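Local structure of pyoverdine biosynthesis protein PvcA (Pseudomonas aeruginosa, 3E59) at residues R24-H29 and I256-A261. The protein converts the amino group of L-tyrosine into an isonitrile, taking the added carbon from C2 of ribulose 5-phosphate, as part of paerucumarin biosynthesis. Residues are numbered along the deposited sequence; the frame is centred on the assembly and turned at random.
Sequences RRYPEH and IHPQPA. With PO4 (phosphate ion), chain E.
Pro-258 sets its CB over the centre of the Tyr-26 ring, a CH-pi contact with CB 3.7 Å from the ring centroid and 10° off the normal. CG of Tyr-26 is anti to its carbonyl carbon, beside the backbone N (chi1 -66°); the ring crosses Pro-258 and Pro-260 obliquely, and its OH meets CD of Pro-260 at 3.3 Å. A water joins this hydroxyl to the carbonyl of Pro-258, donating to Pro-258 O over 2.8 Å. A second water bridges the backbones, donating to Arg-24 O and accepting from Gln-259 N. Arg-24, extended from CG to NE, runs beside Ile-256, whose O lies 3.1 Å above one face of the guanidinium, toward its rim; NH2 touches Ile-256 CG2 at 3.7 Å. NE instead donates to the carbonyl of Ile-268, and NH1 to those of Asp-276 and Leu-278. Away from this interface, ND1 of His-257 and NE2 of Gln-259 both donate to O1 of a phosphate ion, probably from the crystallisation liquor; NE2 also bonds OG of Ser-255, itself a phosphate ligand with Arg-253 and Lys-265. The contact thus packs the segment leading into helix 27-30 against the loop between parallel strands 252-255 and 265-267, with helix 193-210 touching Tyr-26 and His-257.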
ATOM      1  N   ARG A  24      10.495  -3.570   1.264  1.00 34.42           N
ATOM      2  CA  ARG A  24       9.807  -4.684   1.922  1.00 34.95           C
ATOM      3  C   ARG A  24      10.345  -5.989   1.350  1.00 36.64           C
ATOM      4  O   ARG A  24      10.418  -6.145   0.124  1.00 36.08           O
ATOM      5  CB  ARG A  24       8.310  -4.633   1.657  1.00 35.98           C
ATOM      6  CG  ARG A  24       7.633  -3.483   2.281  1.00 36.14           C
ATOM      7  CD  ARG A  24       6.155  -3.534   2.039  1.00 34.18           C
ATOM      8  NE  ARG A  24       5.598  -2.219   2.344  1.00 35.21           N
ATOM      9  CZ  ARG A  24       4.912  -1.896   3.439  1.00 35.73           C
ATOM     10  NH1 ARG A  24       4.622  -2.800   4.375  1.00 35.91           N
ATOM     11  NH2 ARG A  24       4.490  -0.655   3.576  1.00 33.49           N
ATOM     12  N   ARG A  25      10.739  -6.904   2.236  1.00 36.68           N
ATOM     13  CA  ARG A  25      11.159  -8.252   1.852  1.00 37.14           C
ATOM     14  C   ARG A  25      10.140  -9.224   2.421  1.00 37.78           C
ATOM     15  O   ARG A  25       9.463  -8.884   3.392  1.00 37.21           O
ATOM     16  CB  ARG A  25      12.536  -8.576   2.436  1.00 38.49           C
ATOM     17  CG  ARG A  25      13.672  -7.661   1.983  1.00 39.89           C
ATOM     18  CD  ARG A  25      15.008  -8.184   2.486  1.00 41.56           C
ATOM     19  NE  ARG A  25      15.354  -9.472   1.879  1.00 43.83           N
ATOM     20  CZ  ARG A  25      16.215 -10.352   2.389  1.00 44.23           C
ATOM     21  NH1 ARG A  25      16.840 -10.112   3.537  1.00 42.67           N
ATOM     22  NH2 ARG A  25      16.446 -11.488   1.743  1.00 45.40           N
ATOM     23  N   TYR A  26      10.010 -10.412   1.820  1.00 36.68           N
ATOM     24  CA  TYR A  26       9.201 -11.478   2.412  1.00 36.86           C
ATOM     25  C   TYR A  26       9.839 -11.885   3.734  1.00 35.04           C
ATOM     26  O   TYR A  26      11.030 -12.177   3.758  1.00 37.08           O
ATOM     27  CB  TYR A  26       9.078 -12.683   1.461  1.00 36.42           C
ATOM     28  CG  TYR A  26       8.298 -12.371   0.201  1.00 37.10           C
ATOM     29  CD1 TYR A  26       6.898 -12.382   0.198  1.00 35.73           C
ATOM     30  CD2 TYR A  26       8.960 -12.029  -0.981  1.00 37.25           C
ATOM     31  CE1 TYR A  26       6.183 -12.091  -0.961  1.00 37.38           C
ATOM     32  CE2 TYR A  26       8.253 -11.732  -2.145  1.00 37.18           C
ATOM     33  CZ  TYR A  26       6.875 -11.762  -2.125  1.00 36.67           C
ATOM     34  OH  TYR A  26       6.179 -11.464  -3.258  1.00 38.73           O
ATOM     35  N   PRO A  27       9.063 -11.874   4.847  1.00 35.96           N
ATOM     36  CA  PRO A  27       9.614 -12.285   6.157  1.00 37.25           C
ATOM     37  C   PRO A  27      10.320 -13.639   6.061  1.00 36.93           C
ATOM     38  O   PRO A  27      11.344 -13.849   6.712  1.00 36.95           O
ATOM     39  CB  PRO A  27       8.366 -12.403   7.050  1.00 38.27           C
ATOM     40  CG  PRO A  27       7.380 -11.450   6.431  1.00 40.25           C
ATOM     41  CD  PRO A  27       7.640 -11.488   4.945  1.00 36.71           C
ATOM     42  N   GLU A  28       9.777 -14.534   5.234  1.00 35.83           N
ATOM     43  CA  GLU A  28      10.343 -15.870   5.022  1.00 39.93           C
ATOM     44  C   GLU A  28      11.752 -15.872   4.399  1.00 40.58           C
ATOM     45  O   GLU A  28      12.474 -16.866   4.501  1.00 39.18           O
ATOM     46  CB  GLU A  28       9.378 -16.726   4.183  1.00 40.27           C
ATOM     47  CG  GLU A  28       8.056 -17.063   4.909  1.00 38.98           C
ATOM     48  CD  GLU A  28       7.005 -15.949   4.859  1.00 38.60           C
ATOM     49  OE1 GLU A  28       7.253 -14.879   4.238  1.00 35.03           O
ATOM     50  OE2 GLU A  28       5.906 -16.156   5.426  1.00 36.83           O
ATOM     51  N   HIS A  29      12.142 -14.762   3.772  1.00 41.18           N
ATOM     52  CA  HIS A  29      13.458 -14.658   3.120  1.00 42.25           C
ATOM     53  C   HIS A  29      14.525 -13.963   3.969  1.00 44.89           C
ATOM     54  O   HIS A  29      15.705 -14.026   3.639  1.00 44.81           O
ATOM     55  CB  HIS A  29      13.356 -13.944   1.763  1.00 40.41           C
ATOM     56  CG  HIS A  29      12.463 -14.626   0.773  1.00 39.42           C
ATOM     57  ND1 HIS A  29      12.026 -14.008  -0.376  1.00 39.93           N
ATOM     58  CD2 HIS A  29      11.918 -15.868   0.761  1.00 41.36           C
ATOM     59  CE1 HIS A  29      11.262 -14.839  -1.063  1.00 39.05           C
ATOM     60  NE2 HIS A  29      11.173 -15.973  -0.390  1.00 41.51           N
ATOM     61  N   ILE A 256       2.975  -1.740  -1.503  1.00 34.04           N
ATOM     62  CA  ILE A 256       3.026  -1.903  -0.051  1.00 35.50           C
ATOM     63  C   ILE A 256       3.014  -3.369   0.362  1.00 35.62           C
ATOM     64  O   ILE A 256       2.837  -3.691   1.552  1.00 33.37           O
ATOM     65  CB  ILE A 256       1.931  -1.052   0.716  1.00 36.26           C
ATOM     66  CG1 ILE A 256       0.549  -1.138   0.058  1.00 35.63           C
ATOM     67  CG2 ILE A 256       2.365   0.385   0.778  1.00 33.50           C
ATOM     68  CD1 ILE A 256      -0.175  -2.432   0.309  1.00 36.59           C
ATOM     69  N   HIS A 257       3.191  -4.246  -0.638  1.00 34.49           N
ATOM     70  CA  HIS A 257       3.494  -5.659  -0.424  1.00 34.62           C
ATOM     71  C   HIS A 257       4.941  -5.961  -0.782  1.00 32.60           C
ATOM     72  O   HIS A 257       5.483  -5.347  -1.693  1.00 30.90           O
ATOM     73  CB  HIS A 257       2.631  -6.564  -1.296  1.00 32.30           C
ATOM     74  CG  HIS A 257       1.176  -6.300  -1.187  1.00 34.10           C
ATOM     75  ND1 HIS A 257       0.366  -6.178  -2.294  1.00 32.97           N
ATOM     76  CD2 HIS A 257       0.375  -6.135  -0.105  1.00 32.47           C
ATOM     77  CE1 HIS A 257      -0.875  -5.952  -1.898  1.00 35.03           C
ATOM     78  NE2 HIS A 257      -0.896  -5.928  -0.575  1.00 31.76           N
ATOM     79  N   PRO A 258       5.564  -6.919  -0.068  1.00 32.92           N
ATOM     80  CA  PRO A 258       6.855  -7.478  -0.515  1.00 34.57           C
ATOM     81  C   PRO A 258       6.671  -8.019  -1.931  1.00 35.05           C
ATOM     82  O   PRO A 258       5.600  -8.541  -2.242  1.00 35.77           O
ATOM     83  CB  PRO A 258       7.093  -8.653   0.439  1.00 32.56           C
ATOM     84  CG  PRO A 258       6.248  -8.381   1.616  1.00 33.18           C
ATOM     85  CD  PRO A 258       5.095  -7.521   1.194  1.00 30.72           C
ATOM     86  N   GLN A 259       7.696  -7.887  -2.771  1.00 34.20           N
ATOM     87  CA  GLN A 259       7.597  -8.274  -4.167  1.00 33.92           C
ATOM     88  C   GLN A 259       8.776  -9.146  -4.591  1.00 36.37           C
ATOM     89  O   GLN A 259       9.896  -8.967  -4.075  1.00 35.22           O
ATOM     90  CB  GLN A 259       7.495  -7.026  -5.072  1.00 32.38           C
ATOM     91  CG  GLN A 259       6.208  -6.179  -4.889  1.00 32.82           C
ATOM     92  CD  GLN A 259       4.919  -6.873  -5.344  1.00 33.16           C
ATOM     93  OE1 GLN A 259       4.954  -7.861  -6.087  1.00 38.07           O
ATOM     94  NE2 GLN A 259       3.765  -6.341  -4.900  1.00 29.76           N
ATOM     95  N   PRO A 260       8.542 -10.079  -5.551  1.00 36.30           N
ATOM     96  CA  PRO A 260       9.666 -10.835  -6.122  1.00 34.95           C
ATOM     97  C   PRO A 260      10.707  -9.851  -6.670  1.00 35.41           C
ATOM     98  O   PRO A 260      10.346  -8.777  -7.135  1.00 35.65           O
ATOM     99  CB  PRO A 260       9.023 -11.645  -7.268  1.00 35.46           C
ATOM    100  CG  PRO A 260       7.544 -11.692  -6.958  1.00 34.90           C
ATOM    101  CD  PRO A 260       7.240 -10.444  -6.156  1.00 35.10           C
ATOM    102  N   ALA A 261      11.985 -10.210  -6.583  1.00 35.76           N
ATOM    103  CA  ALA A 261      13.081  -9.345  -7.005  1.00 35.03           C
ATOM    104  C   ALA A 261      13.120  -9.104  -8.526  1.00 37.66           C
ATOM    105  O   ALA A 261      13.697  -8.117  -8.981  1.00 34.77           O
ATOM    106  CB  ALA A 261      14.384  -9.922  -6.534  1.00 37.22           C
TER
HETATM  107  P   PO4 E 329       0.151  -4.857  -5.776  1.00 38.84           P
HETATM  108  O1  PO4 E 329       0.734  -6.117  -5.186  1.00 39.03           O
HETATM  109  O2  PO4 E 329      -1.227  -4.649  -5.170  1.00 38.94           O
HETATM  110  O3  PO4 E 329       1.088  -3.671  -5.462  1.00 31.52           O
HETATM  111  O4  PO4 E 329      -0.031  -5.014  -7.261  1.00 37.76           O
HETATM  112  O   HOH W   1       9.512  -5.647  -2.472  1.00 26.31           O
HETATM  113  O   HOH W   2       3.520 -10.249  -2.899  1.00 32.31           O